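Local coordinates for Exo-beta-1,3-glucanase (Streptomyces sp. SirexAA-E, PDB 4PEY), which hydrolyses laminarin and laminarioligosaccharides as an exo-beta-1,3-glucanase, working from the non-reducing ends and yielding glucose and laminaribiose, at residues Pro343-Thr348 against Lys382-Ile387; Thr399-Ala404 against Glu436-Tyr441; Tyr455-Ala460 against Met494-Tyr499. The protein carries 1 engineered substitution. All blocks are in the same frame, centred on the assembly; numbering follows the deposited sequence. Where two conformers were deposited one is given.

Interaction 1 of 3, residues Pro343-Thr348 against Lys382-Ile387; sequences PVNSET and KATTSI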
loop_
_atom_site.group_PDB
_atom_site.type_symbol
_atom_site.label_atom_id
_atom_site.label_comp_id
_atom_site.label_asym_id
_atom_site.label_seq_id
_atom_site.Cartn_x
_atom_site.Cartn_y
_atom_site.Cartn_z
ATOM N N PRO A 343 5.499 4.781 -21.168
ATOM C CA PRO A 343 4.935 5.958 -21.843
ATOM C C PRO A 343 3.816 5.604 -22.822
ATOM O O PRO A 343 2.951 6.444 -23.088
ATOM C CB PRO A 343 6.137 6.560 -22.583
ATOM C CG PRO A 343 7.190 5.535 -22.547
ATOM C CD PRO A 343 6.951 4.660 -21.371
ATOM N N VAL A 344 3.829 4.384 -23.351
ATOM C CA VAL A 344 2.723 3.928 -24.192
ATOM C C VAL A 344 1.544 3.523 -23.313
ATOM O O VAL A 344 1.693 2.692 -22.413
ATOM C CB VAL A 344 3.134 2.743 -25.081
ATOM C CG1 VAL A 344 1.935 2.214 -25.867
ATOM C CG2 VAL A 344 4.269 3.159 -26.010
ATOM N N ASN A 345 0.377 4.111 -23.564
ATOM C CA ASN A 345 -0.787 3.859 -22.715
ATOM C C ASN A 345 -1.151 2.389 -22.634
ATOM O O ASN A 345 -1.310 1.732 -23.666
ATOM C CB ASN A 345 -1.999 4.633 -23.226
ATOM C CG ASN A 345 -3.153 4.593 -22.262
ATOM O OD1 ASN A 345 -3.110 5.228 -21.208
ATOM N ND2 ASN A 345 -4.202 3.856 -22.617
ATOM N N SER A 346 -1.289 1.896 -21.405
ATOM C CA SER A 346 -1.824 0.562 -21.146
ATOM C C SER A 346 -3.302 0.670 -20.801
ATOM O O SER A 346 -3.689 1.443 -19.929
ATOM C CB SER A 346 -1.076 -0.134 -20.002
ATOM O OG SER A 346 0.268 -0.399 -20.347
ATOM N N GLU A 347 -4.132 -0.102 -21.486
ATOM C CA GLU A 347 -5.560 -0.108 -21.197
ATOM C C GLU A 347 -5.802 -0.467 -19.726
ATOM O O GLU A 347 -6.637 0.147 -19.050
ATOM C CB GLU A 347 -6.278 -1.089 -22.123
ATOM C CG GLU A 347 -7.773 -1.145 -21.922
ATOM C CD GLU A 347 -8.472 -1.960 -22.990
ATOM O OE1 GLU A 347 -7.793 -2.435 -23.932
ATOM O OE2 GLU A 347 -9.708 -2.119 -22.892
ATOM N N THR A 348 -5.056 -1.453 -19.237
ATOM C CA THR A 348 -5.041 -1.799 -17.811
ATOM C C THR A 348 -3.610 -2.107 -17.399
ATOM O O THR A 348 -2.825 -2.555 -18.232
ATOM C CB THR A 348 -5.913 -3.026 -17.482
ATOM O OG1 THR A 348 -5.413 -4.163 -18.199
ATOM C CG2 THR A 348 -7.377 -2.799 -17.849
ATOM N N LYS A 382 1.471 6.343 -18.919
ATOM C CA LYS A 382 0.031 6.445 -19.163
ATOM C C LYS A 382 -0.668 5.103 -18.997
ATOM O O LYS A 382 -0.146 4.067 -19.428
ATOM C CB LYS A 382 -0.256 6.970 -20.576
ATOM C CG LYS A 382 0.107 8.424 -20.817
ATOM C CD LYS A 382 -0.133 8.753 -22.281
ATOM C CE LYS A 382 0.245 10.167 -22.613
ATOM N NZ LYS A 382 0.057 10.398 -24.064
ATOM N N ALA A 383 -1.854 5.133 -18.386
ATOM C CA ALA A 383 -2.729 3.964 -18.329
ATOM C C ALA A 383 -4.180 4.410 -18.184
ATOM O O ALA A 383 -4.455 5.386 -17.494
ATOM C CB ALA A 383 -2.335 3.044 -17.178
ATOM N N THR A 384 -5.107 3.691 -18.812
ATOM C CA THR A 384 -6.524 4.062 -18.739
ATOM C C THR A 384 -7.121 3.693 -17.376
ATOM O O THR A 384 -7.686 4.550 -16.680
ATOM C CB THR A 384 -7.327 3.403 -19.875
ATOM O OG1 THR A 384 -6.807 3.860 -21.133
ATOM C CG2 THR A 384 -8.795 3.779 -19.786
ATOM N N THR A 385 -6.990 2.424 -16.993
ATOM C CA THR A 385 -7.428 1.955 -15.679
ATOM C C THR A 385 -6.271 1.190 -15.037
ATOM O O THR A 385 -5.743 0.263 -15.638
ATOM C CB THR A 385 -8.669 1.042 -15.767
ATOM O OG1 THR A 385 -9.687 1.676 -16.552
ATOM C CG2 THR A 385 -9.213 0.741 -14.379
ATOM N N SER A 386 -5.877 1.562 -13.829
ATOM C CA SER A 386 -4.680 0.936 -13.278
ATOM C C SER A 386 -4.915 -0.466 -12.728
ATOM O O SER A 386 -4.221 -1.401 -13.130
ATOM C CB SER A 386 -4.052 1.835 -12.212
ATOM O OG SER A 386 -3.393 2.936 -12.832
ATOM N N ILE A 387 -5.880 -0.634 -11.827
ATOM C CA ILE A 387 -6.204 -1.973 -11.340
ATOM C C ILE A 387 -7.675 -2.286 -11.545
ATOM O O ILE A 387 -8.541 -1.530 -11.108
ATOM C CB ILE A 387 -5.873 -2.159 -9.839
ATOM C CG1 ILE A 387 -4.425 -1.751 -9.537
ATOM C CG2 ILE A 387 -6.165 -3.610 -9.415
ATOM C CD1 ILE A 387 -3.984 -2.023 -8.078
HETATM O O HOH W 1 -9.393 0.352 -19.045
#

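Interaction 2 of 3, residues Thr399-Ala404 against Glu436-Tyr441; sequences TWVWRA and EHFNKY. With BGC (beta-D-glucopyranose), chain B.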
loop_
_atom_site.group_PDB
_atom_site.type_symbol
_atom_site.label_atom_id
_atom_site.label_comp_id
_atom_site.label_asym_id
_atom_site.label_seq_id
_atom_site.Cartn_x
_atom_site.Cartn_y
_atom_site.Cartn_z
ATOM N N THR A 399 -2.647 -0.954 -0.787
ATOM C CA THR A 399 -2.227 -0.559 -2.120
ATOM C C THR A 399 -2.079 0.961 -2.162
ATOM O O THR A 399 -2.752 1.677 -1.424
ATOM C CB THR A 399 -3.223 -1.046 -3.202
ATOM O OG1 THR A 399 -2.674 -0.804 -4.496
ATOM C CG2 THR A 399 -4.550 -0.343 -3.093
ATOM N N TRP A 400 -1.145 1.432 -2.987
ATOM C CA TRP A 400 -1.040 2.842 -3.345
ATOM C C TRP A 400 -1.048 2.891 -4.848
ATOM O O TRP A 400 -0.117 2.398 -5.495
ATOM C CB TRP A 400 0.237 3.499 -2.813
ATOM C CG TRP A 400 0.336 5.022 -3.009
ATOM C CD1 TRP A 400 -0.680 5.941 -2.946
ATOM C CD2 TRP A 400 1.536 5.776 -3.275
ATOM N NE1 TRP A 400 -0.181 7.222 -3.145
ATOM C CE2 TRP A 400 1.174 7.141 -3.343
ATOM C CE3 TRP A 400 2.881 5.426 -3.443
ATOM C CZ2 TRP A 400 2.111 8.149 -3.571
ATOM C CZ3 TRP A 400 3.813 6.435 -3.681
ATOM C CH2 TRP A 400 3.419 7.776 -3.759
ATOM N N VAL A 401 -2.103 3.478 -5.397
ATOM C CA VAL A 401 -2.268 3.584 -6.833
ATOM C C VAL A 401 -2.188 5.076 -7.123
ATOM O O VAL A 401 -3.065 5.840 -6.723
ATOM C CB VAL A 401 -3.603 2.943 -7.288
ATOM C CG1 VAL A 401 -3.807 3.095 -8.787
ATOM C CG2 VAL A 401 -3.628 1.479 -6.885
ATOM N N TRP A 402 -1.121 5.484 -7.807
ATOM C CA TRP A 402 -0.692 6.883 -7.799
ATOM C C TRP A 402 -0.361 7.428 -9.174
ATOM O O TRP A 402 0.634 7.024 -9.783
ATOM C CB TRP A 402 0.532 7.017 -6.886
ATOM C CG TRP A 402 1.143 8.395 -6.683
ATOM C CD1 TRP A 402 0.634 9.421 -5.929
ATOM C CD2 TRP A 402 2.419 8.847 -7.160
ATOM N NE1 TRP A 402 1.511 10.490 -5.922
ATOM C CE2 TRP A 402 2.610 10.164 -6.675
ATOM C CE3 TRP A 402 3.416 8.271 -7.959
ATOM C CZ2 TRP A 402 3.759 10.904 -6.958
ATOM C CZ3 TRP A 402 4.547 9.014 -8.248
ATOM C CH2 TRP A 402 4.712 10.315 -7.744
ATOM N N ARG A 403 -1.193 8.345 -9.664
ATOM C CA ARG A 403 -0.818 9.142 -10.824
ATOM C C ARG A 403 0.123 10.239 -10.321
ATOM O O ARG A 403 -0.238 11.005 -9.422
ATOM C CB ARG A 403 -2.044 9.731 -11.530
ATOM C CG ARG A 403 -1.660 10.715 -12.624
ATOM C CD ARG A 403 -2.843 11.221 -13.446
ATOM N NE ARG A 403 -2.382 12.284 -14.335
ATOM C CZ ARG A 403 -2.538 13.586 -14.113
ATOM N NH1 ARG A 403 -3.203 14.032 -13.052
ATOM N NH2 ARG A 403 -2.036 14.451 -14.971
ATOM N N ALA A 404 1.339 10.299 -10.866
ATOM C CA ALA A 404 2.362 11.201 -10.323
ATOM C C ALA A 404 1.939 12.672 -10.386
ATOM O O ALA A 404 1.453 13.141 -11.417
ATOM C CB ALA A 404 3.692 11.018 -11.060
ATOM N N GLU A 436 -4.657 8.130 -5.701
ATOM C CA GLU A 436 -4.501 9.588 -5.878
ATOM C C GLU A 436 -4.244 10.097 -7.289
ATOM O O GLU A 436 -3.469 9.499 -8.046
ATOM C CB GLU A 436 -3.341 10.109 -5.029
ATOM C CG GLU A 436 -3.328 9.710 -3.569
ATOM C CD GLU A 436 -2.196 10.402 -2.861
ATOM O OE1 GLU A 436 -1.032 9.991 -3.086
ATOM O OE2 GLU A 436 -2.464 11.394 -2.139
ATOM N N HIS A 437 -4.894 11.228 -7.592
ATOM C CA HIS A 437 -4.567 12.167 -8.673
ATOM C C HIS A 437 -5.065 11.783 -10.071
ATOM O O HIS A 437 -4.648 12.399 -11.052
ATOM C CB HIS A 437 -3.050 12.423 -8.749
ATOM C CG HIS A 437 -2.422 12.815 -7.445
ATOM N ND1 HIS A 437 -2.910 13.829 -6.644
ATOM C CD2 HIS A 437 -1.330 12.325 -6.807
ATOM C CE1 HIS A 437 -2.151 13.939 -5.567
ATOM N NE2 HIS A 437 -1.190 13.035 -5.639
ATOM N N PHE A 438 -5.979 10.819 -10.173
ATOM C CA PHE A 438 -6.461 10.385 -11.488
ATOM C C PHE A 438 -7.333 11.447 -12.165
ATOM O O PHE A 438 -7.938 12.295 -11.493
ATOM C CB PHE A 438 -7.170 9.034 -11.340
ATOM C CG PHE A 438 -6.199 7.954 -11.022
ATOM C CD1 PHE A 438 -5.591 7.233 -12.042
ATOM C CD2 PHE A 438 -5.769 7.760 -9.714
ATOM C CE1 PHE A 438 -4.620 6.295 -11.757
ATOM C CE2 PHE A 438 -4.789 6.835 -9.423
ATOM C CZ PHE A 438 -4.207 6.101 -10.447
ATOM N N ASN A 439 -7.346 11.444 -13.496
ATOM C CA ASN A 439 -8.070 12.494 -14.220
ATOM C C ASN A 439 -9.584 12.373 -14.040
ATOM O O ASN A 439 -10.294 13.379 -14.112
ATOM C CB ASN A 439 -7.731 12.488 -15.726
ATOM C CG ASN A 439 -6.261 12.771 -16.012
ATOM O OD1 ASN A 439 -5.383 12.002 -15.624
ATOM N ND2 ASN A 439 -5.992 13.852 -16.745
ATOM N N LYS A 440 -10.073 11.153 -13.814
ATOM C CA LYS A 440 -11.499 10.926 -13.588
ATOM C C LYS A 440 -11.723 10.237 -12.232
ATOM O O LYS A 440 -11.238 10.743 -11.219
ATOM C CB LYS A 440 -12.099 10.146 -14.762
ATOM C CG LYS A 440 -11.926 10.923 -16.077
ATOM C CD LYS A 440 -12.687 10.325 -17.238
ATOM C CE LYS A 440 -12.486 11.176 -18.493
ATOM N NZ LYS A 440 -12.972 12.578 -18.305
ATOM N N TYR A 441 -12.460 9.126 -12.187
ATOM C CA TYR A 441 -12.734 8.464 -10.909
ATOM C C TYR A 441 -11.509 7.735 -10.370
ATOM O O TYR A 441 -11.032 6.778 -10.990
ATOM C CB TYR A 441 -13.867 7.435 -11.033
ATOM C CG TYR A 441 -15.226 7.968 -11.413
ATOM C CD1 TYR A 441 -15.909 8.852 -10.588
ATOM C CD2 TYR A 441 -15.853 7.540 -12.576
ATOM C CE1 TYR A 441 -17.172 9.320 -10.927
ATOM C CE2 TYR A 441 -17.110 7.994 -12.918
ATOM C CZ TYR A 441 -17.764 8.889 -12.093
ATOM O OH TYR A 441 -19.019 9.339 -12.440
HETATM C C2 BGC B . 0.173 13.664 -1.746
HETATM C C3 BGC B . 1.160 12.836 -2.562
HETATM C C4 BGC B . 2.156 13.756 -3.249
HETATM C C5 BGC B . 2.847 14.626 -2.212
HETATM C C6 BGC B . 3.878 15.534 -2.864
HETATM C C1 BGC B . 0.877 14.709 -0.877
HETATM O O2 BGC B . -0.613 12.796 -0.940
HETATM O O3 BGC B . 0.465 12.093 -3.541
HETATM O O4 BGC B . 3.101 13.008 -3.978
HETATM O O5 BGC B . 1.866 15.426 -1.594
HETATM O O6 BGC B . 3.218 16.525 -3.618
#

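Interaction 3 of 3, residues Tyr455-Ala460 against Met494-Tyr499; sequences YQNAKA and MGSYCY. Engineered in segment 455-460: Ala458 (natural residue Glu). With BGC (beta-D-glucopyranose), chain C.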
loop_
_atom_site.group_PDB
_atom_site.type_symbol
_atom_site.label_atom_id
_atom_site.label_comp_id
_atom_site.label_asym_id
_atom_site.label_seq_id
_atom_site.Cartn_x
_atom_site.Cartn_y
_atom_site.Cartn_z
ATOM N N TYR A 455 -9.616 4.756 3.584
ATOM C CA TYR A 455 -9.351 5.271 2.248
ATOM C C TYR A 455 -8.668 6.620 2.348
ATOM O O TYR A 455 -9.093 7.482 3.125
ATOM C CB TYR A 455 -10.645 5.407 1.439
ATOM C CG TYR A 455 -10.460 5.898 0.015
ATOM C CD1 TYR A 455 -9.621 5.223 -0.865
ATOM C CD2 TYR A 455 -11.144 7.022 -0.459
ATOM C CE1 TYR A 455 -9.457 5.650 -2.173
ATOM C CE2 TYR A 455 -10.997 7.459 -1.779
ATOM C CZ TYR A 455 -10.152 6.767 -2.632
ATOM O OH TYR A 455 -9.988 7.179 -3.941
ATOM N N GLN A 456 -7.605 6.798 1.568
ATOM C CA GLN A 456 -6.964 8.105 1.427
ATOM C C GLN A 456 -6.857 8.458 -0.043
ATOM O O GLN A 456 -6.297 7.689 -0.837
ATOM C CB GLN A 456 -5.571 8.131 2.069
ATOM C CG GLN A 456 -4.903 9.534 2.025
ATOM C CD GLN A 456 -4.070 9.782 0.774
ATOM O OE1 GLN A 456 -3.236 8.956 0.389
ATOM N NE2 GLN A 456 -4.299 10.930 0.127
ATOM N N ASN A 457 -7.407 9.615 -0.404
ATOM C CA ASN A 457 -7.306 10.135 -1.753
ATOM C C ASN A 457 -6.865 11.587 -1.757
ATOM O O ASN A 457 -7.163 12.334 -0.822
ATOM C CB ASN A 457 -8.647 10.022 -2.478
ATOM C CG ASN A 457 -8.722 10.919 -3.699
ATOM O OD1 ASN A 457 -9.175 12.068 -3.624
ATOM N ND2 ASN A 457 -8.270 10.403 -4.835
ATOM N N ALA A 458 -6.138 11.977 -2.800
ATOM C CA ALA A 458 -6.026 13.384 -3.162
ATOM C C ALA A 458 -6.388 13.471 -4.627
ATOM O O ALA A 458 -6.005 12.601 -5.413
ATOM C CB ALA A 458 -4.629 13.937 -2.903
ATOM N N LYS A 459 -7.142 14.501 -4.998
ATOM C CA LYS A 459 -7.560 14.676 -6.383
ATOM C C LYS A 459 -6.398 15.200 -7.229
ATOM O O LYS A 459 -5.388 15.658 -6.691
ATOM C CB LYS A 459 -8.768 15.617 -6.458
ATOM C CG LYS A 459 -10.061 15.024 -5.861
ATOM C CD LYS A 459 -10.532 13.750 -6.571
ATOM C CE LYS A 459 -10.814 13.972 -8.050
ATOM N NZ LYS A 459 -11.169 12.710 -8.770
ATOM N N ALA A 460 -6.532 15.098 -8.548
ATOM C CA ALA A 460 -5.541 15.656 -9.472
ATOM C C ALA A 460 -5.296 17.133 -9.177
ATOM O O ALA A 460 -6.247 17.896 -9.029
ATOM C CB ALA A 460 -6.006 15.483 -10.918
ATOM N N MET A 494 -12.726 7.403 5.650
ATOM C CA MET A 494 -12.382 7.693 4.261
ATOM C C MET A 494 -12.272 9.183 4.008
ATOM O O MET A 494 -13.178 9.941 4.352
ATOM C CB MET A 494 -13.434 7.088 3.324
ATOM C CG MET A 494 -13.776 5.635 3.650
ATOM S SD MET A 494 -15.092 4.951 2.636
ATOM C CE MET A 494 -14.248 4.778 1.102
ATOM N N GLY A 495 -11.172 9.593 3.379
ATOM C CA GLY A 495 -10.926 11.003 3.114
ATOM C C GLY A 495 -10.442 11.297 1.709
ATOM O O GLY A 495 -9.662 10.526 1.136
ATOM N N SER A 496 -10.911 12.416 1.158
ATOM C CA SER A 496 -10.453 12.919 -0.136
ATOM C C SER A 496 -10.006 14.369 0.016
ATOM O O SER A 496 -10.740 15.170 0.591
ATOM C CB SER A 496 -11.568 12.814 -1.185
ATOM O OG SER A 496 -11.190 13.426 -2.413
ATOM N N TYR A 497 -8.818 14.701 -0.492
ATOM C CA TYR A 497 -8.254 16.050 -0.332
ATOM C C TYR A 497 -8.061 16.706 -1.697
ATOM O O TYR A 497 -7.758 16.019 -2.673
ATOM C CB TYR A 497 -6.912 16.015 0.417
ATOM C CG TYR A 497 -6.852 14.997 1.534
ATOM C CD1 TYR A 497 -7.923 14.820 2.410
ATOM C CD2 TYR A 497 -5.723 14.206 1.713
ATOM C CE1 TYR A 497 -7.880 13.869 3.416
ATOM C CE2 TYR A 497 -5.674 13.251 2.710
ATOM C CZ TYR A 497 -6.748 13.095 3.568
ATOM O OH TYR A 497 -6.694 12.145 4.572
ATOM N N CYS A 498 -8.232 18.024 -1.790
ATOM C CA CYS A 498 -7.958 18.694 -3.059
ATOM C C CYS A 498 -6.866 19.751 -2.924
ATOM O O CYS A 498 -6.653 20.344 -1.866
ATOM C CB CYS A 498 -9.231 19.316 -3.664
ATOM S SG CYS A 498 -9.881 20.809 -2.871
ATOM N N TYR A 499 -6.163 19.958 -4.025
ATOM C CA TYR A 499 -5.105 20.946 -4.116
ATOM C C TYR A 499 -4.999 21.308 -5.591
ATOM O O TYR A 499 -4.067 20.911 -6.293
ATOM C CB TYR A 499 -3.794 20.398 -3.544
ATOM C CG TYR A 499 -2.606 21.331 -3.573
ATOM C CD1 TYR A 499 -2.573 22.485 -2.789
ATOM C CD2 TYR A 499 -1.495 21.036 -4.354
ATOM C CE1 TYR A 499 -1.463 23.330 -2.802
ATOM C CE2 TYR A 499 -0.392 21.864 -4.374
ATOM C CZ TYR A 499 -0.378 23.006 -3.604
ATOM O OH TYR A 499 0.735 23.809 -3.641
HETATM C C2 BGC C . -0.217 17.060 1.421
HETATM C C3 BGC C . 0.465 16.885 0.070
HETATM C C4 BGC C . 0.142 18.069 -0.827
HETATM C C5 BGC C . 0.508 19.359 -0.112
HETATM C C6 BGC C . 0.189 20.560 -0.993
HETATM C C1 BGC C . 0.058 18.433 2.021
HETATM O O2 BGC C . 0.283 16.079 2.305
HETATM O O3 BGC C . -0.079 15.657 -0.461
HETATM O O4 BGC C . 0.846 17.931 -2.047
HETATM O O5 BGC C . -0.245 19.451 1.085
HETATM O O6 BGC C . 0.595 21.742 -0.334
HETATM O O HOH W 2 -7.788 9.550 4.709
HETATM O O HOH W 3 -6.988 18.697 -6.477
#

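Interaction 1 of 3, residues Pro343-Thr348 against Lys382-Ile387
Pro343 brings its carbonyl O to the aliphatic stem of Lys382, 3.9 Å from CD. The lysine chain is extended beyond CG, and its amine runs away from this contact. Asn345 carries the side-chain part. Its CG is anti to the backbone N (chi1 -170°), which carries the amide over to the second segment. There ND2 donates to Thr384 OG1 at 3.0 Å; the bond is nearly straight (168°), and the hydroxyl lies in the amide plane. The two side chains cross at about a right angle. OD1 sits 3.1 Å from Ala383 N, but the angle is too poor for a hydrogen bond. An alanine in place of Asn345 would probably leave Thr384 OG1 without this amide donor and open a gap beside the Lys382-Ala383 peptide. Ser346 pairs in parallel with Ala383. Its N donates to Lys382 O at 3.2 Å, and its O accepts from Thr384 N at 2.9 Å. The Ser346 hydroxyl turns elsewhere, to Val321 O. Glu347 takes part through its carbonyl: O accepts from Thr385 N at 3.1 Å and from a water at 2.8 Å. Thr348 pairs with Thr385, and its CA makes a CA-H...O contact of 3.1 Å to Thr385 O. Its OG1 bonds to Glu351 and Thr322. The contact joins successive coils of the beta-helix at a corner, where strands 348-352 and 385-389 begin side by side. Strand 324-326 flanks the first of these and strand 419-423 the second, while Ser386 and Ile387 pack inward on strand 367-375.

Interaction 2 of 3, residues Thr399-Ala404 against Glu436-Tyr441
Trp402, Glu436 and His437 line the substrate site of this glucanase, where two parallel coils of the beta-helix meet. Trp402 and Glu436 pair in parallel, and two backbone bonds hold them: Glu436 N to Val401 O, and Arg403 N to Glu436 O. The Glu436 carboxylate faces a bound glucose. Its OE1 accepts from the sugar O3 at 2.6 Å and from Trp400 NE1, a second-shell donor that positions it, at 2.9 Å. The indole reaches OE1 on its anti side, 33° out of the carboxylate plane, and OE1 lies nearly in the indole plane. OE2 takes the sugar O2 at 2.6 Å, and Gln456 NE2 also donates to it. The sugar O3 receives His437 NE2 at 2.8 Å and Trp402 NE1 at 3.1 Å. Ala404 CA lies over one face of the Trp402 ring and Trp400 CH2 over the opposite face, both towards the rim. Behind the site, Phe438 is wedged against strand 399-403. Arg403 CB stands 4.2 Å from the Phe438 ring centroid, over the face, in a CH-pi contact, and Val401 CG1 touches Phe438 CZ at 3.5 Å. The Arg403 chain is extended as far as NE, and NH1 donates to His437 O at 3.0 Å, in the guanidinium plane. Asn415 O and Asp462 take the other guanidinium nitrogens. Asn439 OD1 lies over one guanidinium face, without a hydrogen bond to it, and accepts from Ala417 N. O3 thus gives its hydrogen to Glu436 and accepts two N-H groups, while O2 gives its own to the other carboxylate oxygen; the carboxylate probably senses both hydroxyls.

Interaction 3 of 3, residues Tyr455-Ala460 against Met494-Tyr499
Tyr455 O is gripped by two donors, Gly495 N at 3.0 Å and a water at 2.9 Å. The same water donates to Tyr497 OH at 2.8 Å, tying the tyrosine tip back to the neighbouring strand. Tyr497 OH also bonds to Gln174. The strands belong to adjacent coils of a parallel beta-helix and run with their axes 4.4 Å apart and 10° from parallel. Further backbone bonds follow: Asn457 N to Gly495 O, Tyr497 N to Asn457 O, and Lys459 N to Tyr497 O. On the face with Tyr455 and Met494, Ser496 OG donates to Asn457 OD1 at 2.7 Å. Ser496 OG is anti to its backbone N (chi1 174°), as is Asn457 CG, and the serine hydroxyl also meets Tyr536. Met494 bends at its last torsion, which returns CE to Tyr455 CB at 3.7 Å. On the other face the Tyr497 ring lies across the strand, with the backbone O of Asn457 above it, offset towards the rim. Gln456 crosses that tyrosine at about a right angle, with its OE1 bonded to Gln130. Ala458, also on this face, is an engineered replacement for the natural glutamate, the inferred proton donor; its CB meets Tyr497 O at 3.8 Å. Tyr499 turns to the substrate: C6 of a bound glucose sits 3.5 Å above the centre of its ring.

In the fold
All three interactions join neighbouring coils of the same parallel beta-helix, in series along the chain. Interaction 1 lies at an outer corner and is partly open to solvent. Backbone bonds and one amide-hydroxyl bond carry it, and a bound glucose lies about 14 Å from the Ser386 side chain. The touching residues of interactions 2 and 3 are all buried, and both contacts reach the glucan site. They follow one another on successive coils, and the backbone bond of His437 N to Ala458 O joins them. Interaction 2 grips sugar hydroxyls with charged and N-H groups, whereas interaction 3 offers an aromatic face. Interaction 1 backs onto Val401 and Phe438 of interaction 2 through Ser386 and Ile387.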